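Local coordinates for protein Pyrsv_gp04 (Pyrobaculum spherical virus, PDB 2VXZ) that is of unknown function but carries a domain of the helix-turn-helix clan and may therefore act as a viral transcriptional regulator, at residues 102-107 with 118-123. Numbering follows the deposited sequence.
Sequences DLIIKD and IPIAHR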
ATOM      1  N   ASP A 102       1.613  -0.300  14.562  1.00 21.80           N
ATOM      2  CA  ASP A 102       1.096   0.355  15.748  1.00 22.55           C
ATOM      3  C   ASP A 102       1.281   1.868  15.662  1.00 22.64           C
ATOM      4  O   ASP A 102       0.367   2.619  16.018  1.00 23.28           O
ATOM      5  CB  ASP A 102       1.770  -0.175  17.000  1.00 23.09           C
ATOM      6  CG  ASP A 102       0.860  -0.132  18.217  1.00 24.84           C
ATOM      7  OD1 ASP A 102      -0.237  -0.733  18.187  1.00 27.73           O
ATOM      8  OD2 ASP A 102       1.247   0.500  19.205  1.00 28.16           O
ATOM      9  N   LEU A 103       2.439   2.329  15.179  1.00 22.38           N
ATOM     10  CA  LEU A 103       2.650   3.782  15.057  1.00 22.38           C
ATOM     11  C   LEU A 103       1.698   4.398  14.025  1.00 22.46           C
ATOM     12  O   LEU A 103       1.206   5.522  14.211  1.00 23.12           O
ATOM     13  CB  LEU A 103       4.096   4.130  14.702  1.00 23.06           C
ATOM     14  CG  LEU A 103       5.130   3.860  15.795  1.00 24.16           C
ATOM     15  CD1 LEU A 103       6.513   4.000  15.219  1.00 27.18           C
ATOM     16  CD2 LEU A 103       4.923   4.818  16.989  1.00 26.39           C
ATOM     17  N   ILE A 104       1.442   3.675  12.945  1.00 21.64           N
ATOM     18  CA  ILE A 104       0.537   4.163  11.903  1.00 21.54           C
ATOM     19  C   ILE A 104      -0.884   4.301  12.423  1.00 21.94           C
ATOM     20  O   ILE A 104      -1.471   5.351  12.295  1.00 22.13           O
ATOM     21  CB  ILE A 104       0.560   3.265  10.670  1.00 20.89           C
ATOM     22  CG1 ILE A 104       1.884   3.411   9.933  1.00 20.23           C
ATOM     23  CG2 ILE A 104      -0.587   3.577   9.731  1.00 20.89           C
ATOM     24  CD1 ILE A 104       2.107   2.295   8.880  1.00 21.50           C
ATOM     25  N   ILE A 105      -1.432   3.264  13.042  1.00 22.48           N
ATOM     26  CA  ILE A 105      -2.851   3.320  13.429  1.00 22.81           C
ATOM     27  C   ILE A 105      -3.121   4.297  14.574  1.00 23.18           C
ATOM     28  O   ILE A 105      -4.254   4.784  14.710  1.00 24.30           O
ATOM     29  CB  ILE A 105      -3.467   1.922  13.738  1.00 22.92           C
ATOM     30  CG1 ILE A 105      -2.770   1.258  14.924  1.00 24.11           C
ATOM     31  CG2 ILE A 105      -3.481   1.056  12.477  1.00 23.01           C
ATOM     32  CD1 ILE A 105      -3.337  -0.099  15.289  1.00 24.38           C
ATOM     33  N   LYS A 106      -2.092   4.598  15.368  1.00 23.47           N
ATOM     34  CA  LYS A 106      -2.177   5.577  16.465  1.00 24.01           C
ATOM     35  C   LYS A 106      -1.963   7.038  16.039  1.00 23.72           C
ATOM     36  O   LYS A 106      -2.230   7.955  16.824  1.00 24.53           O
ATOM     37  CB  LYS A 106      -1.167   5.235  17.567  1.00 24.04           C
ATOM     38  CG  LYS A 106      -1.581   4.081  18.464  1.00 25.16           C
ATOM     39  CD  LYS A 106      -1.261   4.354  19.949  1.00 27.69           C
ATOM     40  CE  LYS A 106      -2.210   5.394  20.619  0.70 29.83           C
ATOM     41  NZ  LYS A 106      -3.612   4.938  20.979  1.00 32.53           N
ATOM     42  N   ASP A 107      -1.455   7.264  14.833  1.00 22.69           N
ATOM     43  CA  ASP A 107      -1.223   8.613  14.340  1.00 22.76           C
ATOM     44  C   ASP A 107      -2.272   8.966  13.290  1.00 22.27           C
ATOM     45  O   ASP A 107      -2.330   8.332  12.236  1.00 22.15           O
ATOM     46  CB  ASP A 107       0.173   8.730  13.741  1.00 22.91           C
ATOM     47  CG  ASP A 107       0.448  10.112  13.189  1.00 24.35           C
ATOM     48  OD1 ASP A 107       0.770  11.013  13.978  1.00 28.55           O
ATOM     49  OD2 ASP A 107       0.327  10.315  11.973  1.00 23.85           O
ATOM     50  N   ILE A 118      -4.584   0.900   1.382  1.00 23.40           N
ATOM     51  CA  ILE A 118      -4.732  -0.507   1.714  1.00 24.07           C
ATOM     52  C   ILE A 118      -5.515  -0.597   3.015  1.00 24.08           C
ATOM     53  O   ILE A 118      -5.420   0.304   3.845  1.00 24.11           O
ATOM     54  CB  ILE A 118      -3.345  -1.179   1.877  1.00 24.66           C
ATOM     55  CG1 ILE A 118      -3.481  -2.695   2.063  1.00 24.82           C
ATOM     56  CG2 ILE A 118      -2.577  -0.546   3.047  1.00 25.43           C
ATOM     57  CD1 ILE A 118      -2.182  -3.449   1.801  1.00 24.83           C
ATOM     58  N   PRO A 119      -6.353  -1.633   3.173  1.00 24.62           N
ATOM     59  CA  PRO A 119      -6.941  -1.850   4.496  1.00 25.55           C
ATOM     60  C   PRO A 119      -5.860  -2.020   5.568  1.00 25.92           C
ATOM     61  O   PRO A 119      -4.956  -2.850   5.406  1.00 27.27           O
ATOM     62  CB  PRO A 119      -7.746  -3.136   4.302  1.00 25.36           C
ATOM     63  CG  PRO A 119      -8.135  -3.090   2.849  1.00 25.73           C
ATOM     64  CD  PRO A 119      -6.874  -2.603   2.192  1.00 25.12           C
ATOM     65  N   ILE A 120      -5.914  -1.182   6.605  1.00 25.97           N
ATOM     66  CA  ILE A 120      -4.849  -1.115   7.611  1.00 26.20           C
ATOM     67  C   ILE A 120      -5.349  -1.255   9.065  1.00 25.90           C
ATOM     68  O   ILE A 120      -4.535  -1.413   9.977  1.00 26.15           O
ATOM     69  CB  ILE A 120      -4.061   0.234   7.443  1.00 26.84           C
ATOM     70  CG1 ILE A 120      -2.644   0.177   8.032  1.00 29.54           C
ATOM     71  CG2 ILE A 120      -4.846   1.392   8.029  1.00 28.08           C
ATOM     72  CD1 ILE A 120      -1.556  -0.043   7.024  1.00 30.66           C
ATOM     73  N   ALA A 121      -6.665  -1.228   9.285  1.00 25.94           N
ATOM     74  CA  ALA A 121      -7.217  -1.124  10.646  1.00 25.50           C
ATOM     75  C   ALA A 121      -6.732  -2.235  11.572  1.00 25.75           C
ATOM     76  O   ALA A 121      -6.446  -1.988  12.742  1.00 25.41           O
ATOM     77  CB  ALA A 121      -8.748  -1.118  10.610  1.00 25.35           C
ATOM     78  N   HIS A 122      -6.650  -3.447  11.027  1.00 25.17           N
ATOM     79  CA  HIS A 122      -6.358  -4.643  11.810  1.00 24.99           C
ATOM     80  C   HIS A 122      -4.976  -5.180  11.466  1.00 24.39           C
ATOM     81  O   HIS A 122      -4.534  -5.096  10.320  1.00 23.23           O
ATOM     82  CB  HIS A 122      -7.440  -5.697  11.550  1.00 25.48           C
ATOM     83  CG  HIS A 122      -8.813  -5.246  11.939  1.00 26.86           C
ATOM     84  ND1 HIS A 122      -9.157  -4.978  13.243  1.00 26.97           N
ATOM     85  CD2 HIS A 122      -9.914  -4.987  11.199  1.00 28.90           C
ATOM     86  CE1 HIS A 122     -10.416  -4.586  13.291  1.00 27.80           C
ATOM     87  NE2 HIS A 122     -10.899  -4.580  12.065  1.00 28.10           N
ATOM     88  N   ARG A 123      -4.282  -5.700  12.476  1.00 23.77           N
ATOM     89  CA  ARG A 123      -2.936  -6.243  12.280  1.00 23.85           C
ATOM     90  C   ARG A 123      -3.041  -7.662  11.737  1.00 23.02           C
ATOM     91  O   ARG A 123      -3.125  -8.643  12.477  1.00 24.02           O
ATOM     92  CB  ARG A 123      -2.144  -6.219  13.583  1.00 24.03           C
ATOM     93  CG  ARG A 123      -0.680  -6.599  13.416  1.00 24.33           C
ATOM     94  CD  ARG A 123       0.112  -6.188  14.646  1.00 25.28           C
ATOM     95  NE  ARG A 123      -0.129  -4.777  14.888  1.00 26.48           N
ATOM     96  CZ  ARG A 123       0.052  -4.149  16.038  1.00 27.82           C
ATOM     97  NH1 ARG A 123       0.547  -4.787  17.081  1.00 28.73           N
ATOM     98  NH2 ARG A 123      -0.256  -2.871  16.136  1.00 27.91           N
TER
HETATM   99  O   HOH W   1       0.350  -3.008  19.562  1.00 34.87           O
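The guanidinium of R123 is met at its edge by two in-plane partners, D102 OD1 and a water, while the CD1 methyl of I105 approaches NH2 obliquely. A121 CB lies over one face of the H122 ring, offset toward the rim. The salt bridge between D102 and R123 joins the loop between helices 108-115 and 125-139 to helix 97-106, within a region assigned to the helix-turn-helix clan, and illustrates how an ion pair can sit beside a small apolar contact. NH2 of R123 donates to D102 OD1 over 3.0 Å, with an N-H...O angle of 152°. The carboxylate is met on its anti side, slightly out of its plane, and stands 84° from the guanidinium, so the pairing is single rather than a flat two-pronged bridge. The water accepts from R123 NH1 at 3.1 Å and donates weakly to D102 OD1, joining the two groups a second time. H101 ND1 is hydrogen-bonded to NE of R123 and H101 NE2 to I120 O, so one histidine bonds to both the arginine side chain and the loop backbone. Beside the ion pair, I105 sets its CG2 methyl 3.7 Å from I120 O; chi1 of 62° puts CG1 between the backbone N and the carbonyl carbon, leaving CG2 beside the N. I104 and I120 are both buried, and their own meeting is loose, CG2 of I104 lying 4.3 Å from CG1 of I120.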